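Local structure of Cg7008-pa (Drosophila melanogaster, 2WAC) at residues L64-Y69 / T96-A101; R135-D140 / K174-E179; V150-T155 / E189-E194; E5-T10 / F18-V23; L118-L123 / L183-G188. The protein cleaves RNA and DNA endonucleolytically, takes part in RNA silencing with RISC, and through the extended Tudor domain held here binds peptides carrying symmetrically dimethylated arginine. One frame throughout, in Å; residues are numbered along the deposited sequence.

Contact 1: L64-Y69 / T96-A101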
# COMPACT_ATOMS: atom_id res chain seq x y z
N LEU A 64 -0.18 -18.81 -0.12
CA LEU A 64 -0.69 -18.87 1.25
C LEU A 64 -1.96 -19.72 1.39
O LEU A 64 -2.04 -20.57 2.28
CB LEU A 64 -0.93 -17.47 1.81
CG LEU A 64 -1.49 -17.42 3.24
CD1 LEU A 64 -0.39 -17.74 4.24
CD2 LEU A 64 -2.12 -16.07 3.54
N ASP A 65 -2.94 -19.48 0.52
CA ASP A 65 -4.27 -20.08 0.67
C ASP A 65 -4.70 -20.98 -0.49
O ASP A 65 -5.77 -21.60 -0.44
CB ASP A 65 -5.32 -19.00 0.96
CG ASP A 65 -5.47 -17.98 -0.18
OD1 ASP A 65 -4.67 -18.01 -1.14
OD2 ASP A 65 -6.39 -17.15 -0.10
N ASN A 66 -3.87 -21.05 -1.53
CA ASN A 66 -4.18 -21.75 -2.78
C ASN A 66 -5.43 -21.24 -3.51
O ASN A 66 -6.05 -21.97 -4.28
CB ASN A 66 -4.24 -23.28 -2.59
CG ASN A 66 -2.86 -23.90 -2.39
OD1 ASN A 66 -1.83 -23.28 -2.66
ND2 ASN A 66 -2.83 -25.14 -1.90
N GLN A 67 -5.78 -19.98 -3.27
CA GLN A 67 -6.89 -19.35 -3.99
C GLN A 67 -6.37 -18.47 -5.12
O GLN A 67 -5.21 -18.02 -5.09
CB GLN A 67 -7.80 -18.56 -3.03
CG GLN A 67 -8.37 -19.37 -1.86
CD GLN A 67 -9.09 -20.65 -2.28
OE1 GLN A 67 -9.87 -20.65 -3.24
NE2 GLN A 67 -8.85 -21.73 -1.55
N TRP A 68 -7.21 -18.25 -6.13
CA TRP A 68 -6.83 -17.49 -7.32
C TRP A 68 -7.17 -16.00 -7.18
O TRP A 68 -8.28 -15.64 -6.79
CB TRP A 68 -7.51 -18.09 -8.56
CG TRP A 68 -7.05 -19.50 -8.90
CD1 TRP A 68 -7.62 -20.67 -8.49
CD2 TRP A 68 -5.94 -19.86 -9.73
NE1 TRP A 68 -6.93 -21.74 -9.00
CE2 TRP A 68 -5.89 -21.28 -9.77
CE3 TRP A 68 -4.97 -19.13 -10.44
CZ2 TRP A 68 -4.92 -21.98 -10.50
CZ3 TRP A 68 -4.01 -19.83 -11.16
CH2 TRP A 68 -3.99 -21.24 -11.18
N TYR A 69 -6.19 -15.15 -7.51
CA TYR A 69 -6.33 -13.70 -7.42
C TYR A 69 -5.91 -13.03 -8.74
O TYR A 69 -5.17 -13.62 -9.53
CB TYR A 69 -5.45 -13.14 -6.29
CG TYR A 69 -5.81 -13.60 -4.89
CD1 TYR A 69 -5.50 -14.89 -4.45
CD2 TYR A 69 -6.42 -12.74 -3.98
CE1 TYR A 69 -5.81 -15.32 -3.17
CE2 TYR A 69 -6.74 -13.15 -2.69
CZ TYR A 69 -6.43 -14.44 -2.29
OH TYR A 69 -6.74 -14.86 -1.02
N THR A 96 5.83 -20.14 -12.34
CA THR A 96 4.91 -19.76 -13.42
C THR A 96 3.81 -20.80 -13.67
O THR A 96 2.79 -20.49 -14.29
CB THR A 96 5.66 -19.49 -14.75
OG1 THR A 96 6.42 -20.64 -15.11
CG2 THR A 96 6.58 -18.29 -14.61
N ASN A 97 4.01 -22.03 -13.18
CA ASN A 97 2.95 -23.05 -13.25
C ASN A 97 1.76 -22.77 -12.32
O ASN A 97 0.76 -23.49 -12.36
CB ASN A 97 3.51 -24.48 -13.10
CG ASN A 97 4.17 -24.74 -11.75
OD1 ASN A 97 3.76 -24.22 -10.72
ND2 ASN A 97 5.20 -25.58 -11.76
N ARG A 98 1.88 -21.73 -11.49
CA ARG A 98 0.77 -21.26 -10.65
C ARG A 98 0.13 -20.00 -11.24
O ARG A 98 -0.64 -19.30 -10.57
CB ARG A 98 1.25 -21.01 -9.22
CG ARG A 98 1.55 -22.29 -8.45
CD ARG A 98 2.06 -21.99 -7.05
NE ARG A 98 1.01 -21.54 -6.15
CZ ARG A 98 0.31 -22.33 -5.33
NH1 ARG A 98 0.54 -23.64 -5.29
NH2 ARG A 98 -0.62 -21.80 -4.55
N LEU A 99 0.45 -19.73 -12.50
CA LEU A 99 -0.15 -18.62 -13.24
C LEU A 99 -1.01 -19.15 -14.37
O LEU A 99 -0.68 -20.16 -15.00
CB LEU A 99 0.93 -17.68 -13.80
CG LEU A 99 1.98 -17.13 -12.83
CD1 LEU A 99 3.01 -16.29 -13.58
CD2 LEU A 99 1.36 -16.32 -11.71
N ALA A 100 -2.12 -18.47 -14.63
CA ALA A 100 -3.00 -18.80 -15.75
C ALA A 100 -3.47 -17.52 -16.43
O ALA A 100 -3.38 -16.43 -15.85
CB ALA A 100 -4.19 -19.61 -15.26
N ALA A 101 -3.95 -17.66 -17.66
CA ALA A 101 -4.56 -16.53 -18.36
C ALA A 101 -5.81 -16.11 -17.61
O ALA A 101 -6.65 -16.94 -17.26
CB ALA A 101 -4.89 -16.92 -19.80

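Contact 2: R135-D140 / K174-E179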
# COMPACT_ATOMS: atom_id res chain seq x y z
N ARG A 135 6.35 -0.96 12.30
CA ARG A 135 5.49 -1.65 13.26
C ARG A 135 4.42 -0.71 13.81
O ARG A 135 3.25 -1.08 13.89
CB ARG A 135 6.33 -2.20 14.41
CG ARG A 135 5.59 -3.17 15.33
CD ARG A 135 6.08 -3.08 16.78
NE ARG A 135 5.87 -1.75 17.36
CZ ARG A 135 4.70 -1.29 17.81
NH1 ARG A 135 3.61 -2.05 17.75
NH2 ARG A 135 4.62 -0.07 18.32
N ALA A 136 4.83 0.51 14.17
CA ALA A 136 3.93 1.51 14.74
C ALA A 136 2.86 1.97 13.75
O ALA A 136 1.70 2.15 14.13
CB ALA A 136 4.72 2.71 15.26
N PHE A 137 3.25 2.14 12.49
CA PHE A 137 2.33 2.61 11.45
C PHE A 137 1.32 1.54 11.06
O PHE A 137 0.15 1.84 10.80
CB PHE A 137 3.10 3.12 10.23
CG PHE A 137 2.21 3.65 9.13
CD1 PHE A 137 1.27 4.65 9.39
CD2 PHE A 137 2.33 3.17 7.83
CE1 PHE A 137 0.45 5.14 8.37
CE2 PHE A 137 1.53 3.67 6.80
CZ PHE A 137 0.59 4.65 7.08
N SER A 138 1.78 0.29 11.02
CA SER A 138 0.91 -0.86 10.73
C SER A 138 -0.14 -1.07 11.82
O SER A 138 -1.29 -1.40 11.52
CB SER A 138 1.75 -2.12 10.54
OG SER A 138 0.91 -3.24 10.27
N GLU A 139 0.27 -0.89 13.08
CA GLU A 139 -0.65 -0.99 14.21
C GLU A 139 -1.71 0.11 14.14
O GLU A 139 -2.86 -0.11 14.53
CB GLU A 139 0.11 -0.92 15.53
CG GLU A 139 -0.66 -1.52 16.71
CD GLU A 139 0.02 -1.27 18.05
OE1 GLU A 139 1.26 -1.24 18.11
OE2 GLU A 139 -0.71 -1.12 19.05
N ASP A 140 -1.31 1.28 13.65
CA ASP A 140 -2.21 2.42 13.49
C ASP A 140 -3.29 2.20 12.43
O ASP A 140 -4.47 2.45 12.68
CB ASP A 140 -1.42 3.69 13.13
CG ASP A 140 -0.63 4.25 14.31
OD1 ASP A 140 -0.93 3.91 15.47
OD2 ASP A 140 0.29 5.06 14.06
N LYS A 174 1.86 12.40 10.79
CA LYS A 174 2.35 13.46 11.67
C LYS A 174 2.56 12.95 13.09
O LYS A 174 3.51 13.34 13.77
CB LYS A 174 1.38 14.65 11.67
CG LYS A 174 1.89 15.88 12.40
CD LYS A 174 0.86 16.99 12.42
CE LYS A 174 1.38 18.19 13.19
NZ LYS A 174 0.42 19.34 13.16
N GLN A 175 1.66 12.07 13.55
CA GLN A 175 1.78 11.46 14.87
C GLN A 175 3.07 10.65 15.00
O GLN A 175 3.70 10.66 16.05
CB GLN A 175 0.55 10.59 15.19
CG GLN A 175 0.43 10.22 16.66
CD GLN A 175 -0.83 9.43 16.98
OE1 GLN A 175 -1.03 8.33 16.47
NE2 GLN A 175 -1.68 10.00 17.82
N LEU A 176 3.45 9.96 13.92
CA LEU A 176 4.73 9.24 13.86
C LEU A 176 5.91 10.20 14.06
O LEU A 176 6.88 9.86 14.74
CB LEU A 176 4.88 8.49 12.53
CG LEU A 176 3.94 7.35 12.15
CD1 LEU A 176 4.31 6.81 10.77
CD2 LEU A 176 3.96 6.23 13.18
N VAL A 177 5.81 11.38 13.45
CA VAL A 177 6.80 12.45 13.62
C VAL A 177 6.83 12.96 15.07
O VAL A 177 7.89 13.03 15.69
CB VAL A 177 6.57 13.62 12.62
CG1 VAL A 177 7.61 14.71 12.79
CG2 VAL A 177 6.57 13.11 11.18
N ALA A 178 5.65 13.30 15.61
CA ALA A 178 5.53 13.82 16.98
C ALA A 178 6.00 12.82 18.05
O ALA A 178 6.47 13.23 19.11
CB ALA A 178 4.10 14.26 17.26
N GLU A 179 5.88 11.53 17.75
CA GLU A 179 6.35 10.47 18.64
C GLU A 179 7.85 10.18 18.49
O GLU A 179 8.41 9.36 19.22
CB GLU A 179 5.55 9.18 18.41
CG GLU A 179 4.14 9.22 18.99
CD GLU A 179 3.26 8.10 18.48
OE1 GLU A 179 3.62 7.44 17.48
OE2 GLU A 179 2.18 7.89 19.07
O HOH W 1 2.36 5.30 16.50

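Contact 3: V150-T155 / E189-E194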
# COMPACT_ATOMS: atom_id res chain seq x y z
N VAL A 150 -5.20 13.07 -0.88
CA VAL A 150 -4.05 13.17 -1.78
C VAL A 150 -3.49 14.59 -1.69
O VAL A 150 -4.20 15.56 -1.96
CB VAL A 150 -4.43 12.81 -3.25
CG1 VAL A 150 -3.24 13.03 -4.19
CG2 VAL A 150 -4.91 11.36 -3.34
N GLU A 151 -2.22 14.69 -1.30
CA GLU A 151 -1.58 15.99 -1.08
C GLU A 151 -0.83 16.49 -2.31
O GLU A 151 -0.78 17.70 -2.57
CB GLU A 151 -0.62 15.93 0.11
CG GLU A 151 -1.25 15.46 1.43
CD GLU A 151 -2.23 16.45 2.03
OE1 GLU A 151 -2.21 17.64 1.65
OE2 GLU A 151 -3.03 16.04 2.89
N LEU A 152 -0.24 15.56 -3.06
CA LEU A 152 0.49 15.89 -4.27
C LEU A 152 0.48 14.73 -5.25
O LEU A 152 0.79 13.60 -4.88
CB LEU A 152 1.94 16.27 -3.96
CG LEU A 152 2.78 16.88 -5.09
CD1 LEU A 152 2.36 18.33 -5.37
CD2 LEU A 152 4.26 16.82 -4.77
N LYS A 153 0.10 15.02 -6.49
CA LYS A 153 0.23 14.06 -7.58
C LYS A 153 1.69 14.01 -8.03
O LYS A 153 2.33 15.05 -8.21
CB LYS A 153 -0.66 14.45 -8.77
CG LYS A 153 -2.15 14.45 -8.48
CD LYS A 153 -2.92 15.07 -9.63
CE LYS A 153 -4.41 15.18 -9.32
NZ LYS A 153 -5.07 13.84 -9.31
N VAL A 154 2.20 12.80 -8.21
CA VAL A 154 3.57 12.58 -8.68
C VAL A 154 3.51 11.75 -9.96
O VAL A 154 2.90 10.68 -9.98
CB VAL A 154 4.45 11.85 -7.63
CG1 VAL A 154 5.90 11.76 -8.11
CG2 VAL A 154 4.39 12.56 -6.28
N THR A 155 4.14 12.25 -11.02
CA THR A 155 4.15 11.54 -12.30
C THR A 155 5.06 10.31 -12.23
O THR A 155 6.24 10.41 -11.89
CB THR A 155 4.58 12.47 -13.45
OG1 THR A 155 3.79 13.67 -13.43
CG2 THR A 155 4.41 11.78 -14.80
N GLU A 189 7.33 22.56 -2.75
CA GLU A 189 6.00 22.86 -3.29
C GLU A 189 5.26 23.82 -2.36
O GLU A 189 5.03 23.50 -1.19
CB GLU A 189 5.16 21.60 -3.51
CG GLU A 189 5.61 20.73 -4.69
CD GLU A 189 6.66 19.69 -4.30
OE1 GLU A 189 7.13 19.71 -3.14
OE2 GLU A 189 7.00 18.85 -5.15
N ARG A 190 4.93 25.00 -2.87
CA ARG A 190 4.24 26.03 -2.08
C ARG A 190 2.92 25.53 -1.49
O ARG A 190 2.61 25.81 -0.33
CB ARG A 190 4.09 27.34 -2.90
CG ARG A 190 2.94 28.30 -2.54
CD ARG A 190 2.93 28.86 -1.11
NE ARG A 190 4.15 29.55 -0.69
CZ ARG A 190 4.20 30.52 0.22
NH1 ARG A 190 5.36 31.07 0.54
NH2 ARG A 190 3.09 30.97 0.80
N LYS A 191 2.16 24.76 -2.27
CA LYS A 191 0.91 24.16 -1.78
C LYS A 191 1.12 23.20 -0.60
O LYS A 191 0.17 22.89 0.13
CB LYS A 191 0.13 23.48 -2.92
CG LYS A 191 0.76 22.20 -3.48
CD LYS A 191 -0.07 21.59 -4.61
CE LYS A 191 -1.20 20.73 -4.07
NZ LYS A 191 -2.00 20.11 -5.18
N LEU A 192 2.36 22.74 -0.41
CA LEU A 192 2.70 21.86 0.71
C LEU A 192 3.37 22.58 1.89
O LEU A 192 3.73 21.94 2.88
CB LEU A 192 3.59 20.71 0.22
CG LEU A 192 2.98 19.69 -0.75
CD1 LEU A 192 4.02 18.66 -1.16
CD2 LEU A 192 1.75 19.01 -0.16
N LYS A 193 3.52 23.90 1.79
CA LYS A 193 4.26 24.69 2.78
C LYS A 193 3.71 24.58 4.21
O LYS A 193 4.47 24.35 5.15
CB LYS A 193 4.32 26.16 2.36
CG LYS A 193 5.10 27.06 3.29
CD LYS A 193 4.79 28.52 3.01
CE LYS A 193 5.59 29.44 3.91
NZ LYS A 193 5.19 29.31 5.34
N GLU A 194 2.39 24.74 4.35
CA GLU A 194 1.73 24.67 5.65
C GLU A 194 1.97 23.31 6.31
O GLU A 194 2.35 23.25 7.48
CB GLU A 194 0.23 24.94 5.50
CG GLU A 194 -0.57 24.89 6.79
CD GLU A 194 -1.97 25.43 6.62
OE1 GLU A 194 -2.12 26.57 6.11
OE2 GLU A 194 -2.93 24.73 7.01
O HOH W 2 -1.11 18.01 -7.08

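Contact 4: E5-T10 / F18-V23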
# COMPACT_ATOMS: atom_id res chain seq x y z
N GLU A 5 -11.29 10.72 1.24
CA GLU A 5 -11.78 9.44 0.75
C GLU A 5 -11.72 8.41 1.87
O GLU A 5 -10.68 8.25 2.52
CB GLU A 5 -10.99 8.96 -0.47
CG GLU A 5 -11.62 7.76 -1.19
CD GLU A 5 -10.64 7.00 -2.08
OE1 GLU A 5 -9.43 7.32 -2.08
OE2 GLU A 5 -11.08 6.06 -2.78
N ASN A 6 -12.83 7.72 2.10
CA ASN A 6 -12.89 6.66 3.09
C ASN A 6 -12.26 5.39 2.53
O ASN A 6 -12.79 4.78 1.60
CB ASN A 6 -14.33 6.41 3.55
CG ASN A 6 -14.89 7.56 4.37
OD1 ASN A 6 -14.23 8.08 5.28
ND2 ASN A 6 -16.12 7.96 4.06
N VAL A 7 -11.10 5.02 3.08
CA VAL A 7 -10.34 3.86 2.61
C VAL A 7 -10.05 2.84 3.71
O VAL A 7 -10.25 3.12 4.89
CB VAL A 7 -8.99 4.26 1.93
CG1 VAL A 7 -9.21 5.21 0.76
CG2 VAL A 7 -8.02 4.85 2.95
N ILE A 8 -9.59 1.66 3.30
CA ILE A 8 -9.01 0.67 4.19
C ILE A 8 -7.58 0.38 3.71
O ILE A 8 -7.37 0.09 2.53
CB ILE A 8 -9.84 -0.64 4.21
CG1 ILE A 8 -11.16 -0.43 4.95
CG2 ILE A 8 -9.04 -1.79 4.85
CD1 ILE A 8 -12.20 -1.51 4.70
N VAL A 9 -6.61 0.48 4.61
CA VAL A 9 -5.22 0.20 4.26
C VAL A 9 -4.97 -1.30 4.30
O VAL A 9 -5.13 -1.95 5.33
CB VAL A 9 -4.22 0.97 5.17
CG1 VAL A 9 -2.78 0.63 4.80
CG2 VAL A 9 -4.45 2.47 5.07
N THR A 10 -4.57 -1.85 3.15
CA THR A 10 -4.47 -3.30 2.97
C THR A 10 -3.04 -3.85 2.94
O THR A 10 -2.82 -5.03 3.22
CB THR A 10 -5.25 -3.78 1.72
OG1 THR A 10 -4.82 -3.06 0.57
CG2 THR A 10 -6.75 -3.56 1.92
N PHE A 18 1.98 2.63 0.97
CA PHE A 18 0.89 1.76 1.39
C PHE A 18 -0.13 1.61 0.27
O PHE A 18 -0.26 2.49 -0.58
CB PHE A 18 0.23 2.29 2.67
CG PHE A 18 -0.39 3.66 2.53
CD1 PHE A 18 0.37 4.80 2.76
CD2 PHE A 18 -1.72 3.80 2.16
CE1 PHE A 18 -0.19 6.07 2.62
CE2 PHE A 18 -2.29 5.06 2.01
CZ PHE A 18 -1.52 6.20 2.24
N PHE A 19 -0.85 0.49 0.29
CA PHE A 19 -1.96 0.28 -0.62
C PHE A 19 -3.27 0.44 0.13
O PHE A 19 -3.42 -0.05 1.26
CB PHE A 19 -1.89 -1.12 -1.25
CG PHE A 19 -0.81 -1.27 -2.28
CD1 PHE A 19 0.52 -1.42 -1.90
CD2 PHE A 19 -1.13 -1.30 -3.63
CE1 PHE A 19 1.52 -1.57 -2.85
CE2 PHE A 19 -0.13 -1.45 -4.59
CZ PHE A 19 1.20 -1.59 -4.20
N ALA A 20 -4.22 1.12 -0.50
CA ALA A 20 -5.53 1.35 0.10
C ALA A 20 -6.66 0.96 -0.85
O ALA A 20 -6.57 1.18 -2.06
CB ALA A 20 -5.68 2.80 0.53
N GLN A 21 -7.71 0.36 -0.29
CA GLN A 21 -8.95 0.08 -1.02
C GLN A 21 -9.99 1.14 -0.67
O GLN A 21 -10.06 1.59 0.47
CB GLN A 21 -9.51 -1.29 -0.64
CG GLN A 21 -8.70 -2.49 -1.13
CD GLN A 21 -9.15 -3.80 -0.49
OE1 GLN A 21 -9.89 -3.80 0.50
NE2 GLN A 21 -8.69 -4.92 -1.03
N SER A 22 -10.80 1.51 -1.65
CA SER A 22 -11.95 2.38 -1.42
C SER A 22 -13.05 1.60 -0.70
O SER A 22 -13.38 0.47 -1.09
CB SER A 22 -12.47 2.93 -2.75
OG SER A 22 -13.69 3.63 -2.59
N VAL A 23 -13.62 2.18 0.35
CA VAL A 23 -14.67 1.51 1.14
C VAL A 23 -15.94 1.25 0.31
O VAL A 23 -16.58 0.20 0.47
CB VAL A 23 -14.99 2.27 2.46
CG1 VAL A 23 -16.27 1.75 3.12
CG2 VAL A 23 -13.82 2.15 3.44
O HOH W 3 -15.21 5.12 -0.25

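Contact 5: L118-L123 / L183-G188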
# COMPACT_ATOMS: atom_id res chain seq x y z
N LEU A 118 3.26 7.83 2.02
CA LEU A 118 2.85 8.56 3.22
C LEU A 118 3.51 9.93 3.20
O LEU A 118 4.74 10.04 3.22
CB LEU A 118 3.19 7.79 4.50
CG LEU A 118 2.60 8.29 5.83
CD1 LEU A 118 1.08 8.20 5.85
CD2 LEU A 118 3.20 7.52 7.00
N ALA A 119 2.68 10.97 3.15
CA ALA A 119 3.15 12.33 2.87
C ALA A 119 4.17 12.86 3.88
O ALA A 119 3.93 12.84 5.09
CB ALA A 119 1.96 13.29 2.76
N LEU A 120 5.31 13.32 3.35
CA LEU A 120 6.33 14.06 4.10
C LEU A 120 7.04 13.29 5.23
O LEU A 120 7.64 13.90 6.11
CB LEU A 120 5.76 15.39 4.64
CG LEU A 120 4.99 16.34 3.72
CD1 LEU A 120 4.50 17.53 4.53
CD2 LEU A 120 5.84 16.82 2.55
N VAL A 121 6.98 11.97 5.18
CA VAL A 121 7.60 11.12 6.19
C VAL A 121 8.87 10.46 5.63
O VAL A 121 8.84 9.87 4.55
CB VAL A 121 6.60 10.05 6.72
CG1 VAL A 121 7.32 8.91 7.43
CG2 VAL A 121 5.57 10.68 7.64
N ALA A 122 9.97 10.59 6.37
CA ALA A 122 11.21 9.90 6.03
C ALA A 122 11.57 8.93 7.15
O ALA A 122 11.50 9.29 8.33
CB ALA A 122 12.34 10.90 5.80
N LEU A 123 11.95 7.71 6.78
CA LEU A 123 12.39 6.71 7.76
C LEU A 123 13.68 7.15 8.47
O LEU A 123 14.50 7.85 7.87
CB LEU A 123 12.61 5.35 7.09
CG LEU A 123 11.41 4.43 6.83
CD1 LEU A 123 11.88 3.21 6.07
CD2 LEU A 123 10.71 4.01 8.12
N LEU A 183 11.38 10.89 10.53
CA LEU A 183 11.80 12.25 10.23
C LEU A 183 10.76 12.96 9.37
O LEU A 183 10.04 12.33 8.60
CB LEU A 183 13.17 12.25 9.53
CG LEU A 183 14.36 11.62 10.27
CD1 LEU A 183 15.55 11.44 9.34
CD2 LEU A 183 14.76 12.44 11.49
N ALA A 184 10.69 14.28 9.53
CA ALA A 184 9.85 15.12 8.68
C ALA A 184 10.63 15.48 7.42
O ALA A 184 11.82 15.76 7.49
CB ALA A 184 9.43 16.38 9.43
N GLU A 185 9.95 15.45 6.28
CA GLU A 185 10.58 15.78 5.01
C GLU A 185 10.39 17.25 4.65
O GLU A 185 9.29 17.78 4.73
CB GLU A 185 10.03 14.88 3.89
CG GLU A 185 10.67 15.12 2.52
CD GLU A 185 10.00 14.33 1.40
OE1 GLU A 185 8.83 13.92 1.57
OE2 GLU A 185 10.65 14.12 0.36
N GLN A 186 11.50 17.89 4.28
CA GLN A 186 11.48 19.25 3.79
C GLN A 186 11.46 19.24 2.26
O GLN A 186 12.34 18.66 1.63
CB GLN A 186 12.71 20.01 4.31
CG GLN A 186 12.84 21.45 3.81
CD GLN A 186 11.72 22.35 4.31
OE1 GLN A 186 11.44 22.41 5.50
NE2 GLN A 186 11.09 23.06 3.38
N ARG A 187 10.43 19.87 1.68
CA ARG A 187 10.35 20.07 0.23
C ARG A 187 9.66 21.38 -0.14
O ARG A 187 8.99 21.99 0.70
CB ARG A 187 9.72 18.86 -0.49
CG ARG A 187 8.33 18.46 -0.00
CD ARG A 187 7.96 17.09 -0.54
NE ARG A 187 7.88 17.06 -2.00
CZ ARG A 187 7.90 15.95 -2.74
NH1 ARG A 187 8.01 14.76 -2.17
NH2 ARG A 187 7.83 16.04 -4.06
N GLY A 188 9.80 21.80 -1.40
CA GLY A 188 9.51 23.17 -1.80
C GLY A 188 8.16 23.54 -2.41
O GLY A 188 7.89 24.73 -2.58
O HOH W 4 6.73 12.63 0.85

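Contact 1: L64-Y69 / T96-A101
The side chains of Asn66 and Arg98 meet at about a right angle, tip to tip, in the five-stranded antiparallel barrel of the Tudor domain. Arg98 sets off with CG beside its backbone N and bends at chi3 (74°), which carries the guanidinium to the loop before strand 68-77. There NH2 donates to OD1 of Asn66 over 2.7 Å, nearly straight at 169°. The acceptor lies in the guanidinium plane, yet NH2 sits somewhat above the plane of the amide carbonyl, and the two flat groups are turned 42° apart. Gln61 O takes the NE hydrogen and Phe62 O a weak bond from NH2, so the long cation is steered by several carbonyl oxygens. Trp68 makes the second touch: its CZ3 comes obliquely to Arg98 O at 3.5 Å and to CB of Ala100 at 4.1 Å, where a methyl group is small enough to admit the broad indole. Asp65 orders the loop itself, with OD1 closing an Asx turn to Gln67 N and OD2 meeting Tyr69 OH at 2.5 Å. An alanine at Arg98 would remove the guanidinium and its bonds to Asn66 and Gln61, and would probably loosen the loop. That loop lies in the region involved in dimethylarginine binding. The cation is spent on neutral oxygens, which probably fixes the loop, beside an indole that touches a backbone carbonyl and a methyl group.

Contact 2: R135-D140 / K174-E179
The guanidinium of Arg135 is the best-held polar group, with all three nitrogens engaged: NH1 in a salt bridge to Glu139 OE1 at 2.5 Å, NE in another to Glu132 OE1, and NH2 in a further hydrogen bond. Glu139 OE1 lies in the guanidinium plane, one helical turn on, so this pair braces helix 127-141 along its exposed side. Toward helix 172-178 the contact turns apolar and rests on Leu176, whose CG stands anti to its carbonyl carbon. One branch, CD1, reaches CB of Phe137 at 3.9 Å and comes obliquely to the ring, the two side chains crossing at about a right angle. The other, CD2, lies 4.2 Å from CB of Ala136, a residue short enough to let the leucine in, and passes Asp140 OD2 at 4.0 Å as the two side chains slide by in opposite directions. An alanine at Leu176 would lose both methyl branches and would probably leave the two helices poorly packed here. Beside this layer a water lies between Glu179 OE1 (2.7 Å) and Asp140 OD2 (3.2 Å) and may ease the repulsion of two like charges. The axes of the two short helical segments come within 10.9 Å, their directions 138° apart. Phe137 and Leu176 both touch Leu118 of strand 113-118, so the helices pack on the sheet of a staphylococcal nuclease-like domain.

Contact 3: V150-T155 / E189-E194
Two kinds of flat group border this contact. Over the centre of one face of the Arg190 guanidinium lies CD of Lys193, 3.5 Å above the plane. The carboxylate of Glu189 is held by Arg187 at both oxygens, NE at OE1 and NH2 at OE2, and OE2 also touches CD2 of Leu152 at 3.4 Å. Leu152 crosses Glu189 at about a right angle, its CG anti to the backbone N (chi1 -169°). Its CD1 touches CD of Lys191, and CD2 also meets CD1 of Leu192 at 4.1 Å. The other branch of Leu192, CD2, packs on CB of Glu151 at 3.9 Å. This branched, buried leucine thus spans two successive strand residues, which a classic beta bulge opposite Leu160 brings to the same side. Lys191 reaches over with CG in the crowded position between N and the carbonyl carbon, then bends at chi3 so that CE lies 3.4 Å from Glu151 O. Its NZ instead gives a hydrogen to a water that also accepts from Lys153 N, at 3.0 and 3.3 Å. No direct hydrogen bond links strand 145-152 to the loop and 3-10 turn that lead into helix 193-208. The two carboxylates are paired outside the contact, Glu189 with Arg187 and Glu151 with Thr162 and Asn149, and the lysine amine reaches the strand through a water, so the join probably depends on shape more than on charge.

Contact 4: E5-T10 / F18-V23
Val7, Val9, Ala20 and Phe18 form the apolar centre of this antiparallel beta hairpin, the first two strands of the nuclease-like sheet. CB of Val7 lies 3.9 Å from CB of Ala20, whose small methyl suits the close approach of the strands, and CG1 of Val9 meets CB of Phe18 at 4.0 Å. Phe18 places its ring with CG in the crowded position between backbone N and carbonyl carbon, where the side chain touches Leu118 and Leu163 of the sheet. On the face bearing Ile8 and Gln21, the Ile8 and Val23 side chains cross at about a right angle, CG1 meeting CG2. The backbone between is stitched by Ile8 and Gln21, a hydrogen-bonded pair with both N-to-O distances 2.9 Å, and by Thr10 N to Phe19 O. Farther out, CG2 of Thr10 packs on the amide of Gln21, while Thr10 OG1 and Gln21 NE2 bond to the carbonyls of Tyr88 and Asp87. At the polar edge Asn6 O accepts Val23 N at 3.0 Å, and a water donates to the same oxygen from 3.1 Å.

Contact 5: L118-L123 / L183-G188
Three backbone hydrogen bonds account for the facing polar atoms of this short antiparallel pairing. Ala122 and Leu183 form a hydrogen-bonded pair: Ala122 N gives to Leu183 O at 2.8 Å, almost straight at 175°, and Leu183 N returns a bond to Ala122 O at 2.7 Å, approaching nearly along the C=O axis. One step on, Glu185 N donates to Leu120 O at 2.8 Å, from well above the carbonyl plane and less straight, at 149°. Leu120 is the third residue of a type II turn from Leu118 to Val121 and has a positive phi, unusual for a residue other than glycine. Its N is satisfied by a water at 3.0 Å, and the same water donates to Glu185 OE1 at 2.6 Å, so the carboxylate and the turn share one solvent molecule. Glu185 is extended, with CG anti to the backbone N, and can reach that water; Arg187 NH1 makes a long salt bridge, 3.7 Å, to Glu185 OE2, and the arginine pairs more strongly with Glu189. The Leu120 and Arg187 side chains cross obliquely, CD2 3.8 Å from CD, while the leucine also touches Leu195, Val196 and Tyr199 of helix 193-208. On one face of the small sheet Ala122 and Leu183 set CB beside CB. Ala184 N donates to Gln203 OE1. A two-stranded antiparallel sheet of this kind ties the turn after strand 113-118 to the run leading into the last helix, on the flank of the nuclease-like domain.

How the contacts relate
Along the chain contact 4 comes first, then contact 1; contacts 5, 2 and 3 follow, with contact 2 lying within the span of contact 5 and contact 3 crossing both. Contact 1 stands apart in the Tudor barrel, its centre about 34 Å from that of contact 2 and 39 Å from that of contact 3. Contact 4 lies within the mixed sheet of the nuclease-like part, contact 3 at its neighbouring strand 145-152, and contacts 2 and 5 beside it. Contact 5 is the junction, touching contact 2 through Leu118, contact 3 through Arg187 and contact 4 through Phe18. Since the N-terminal hairpin completes a sheet of later strands, the Tudor barrel is an insertion within one extended domain.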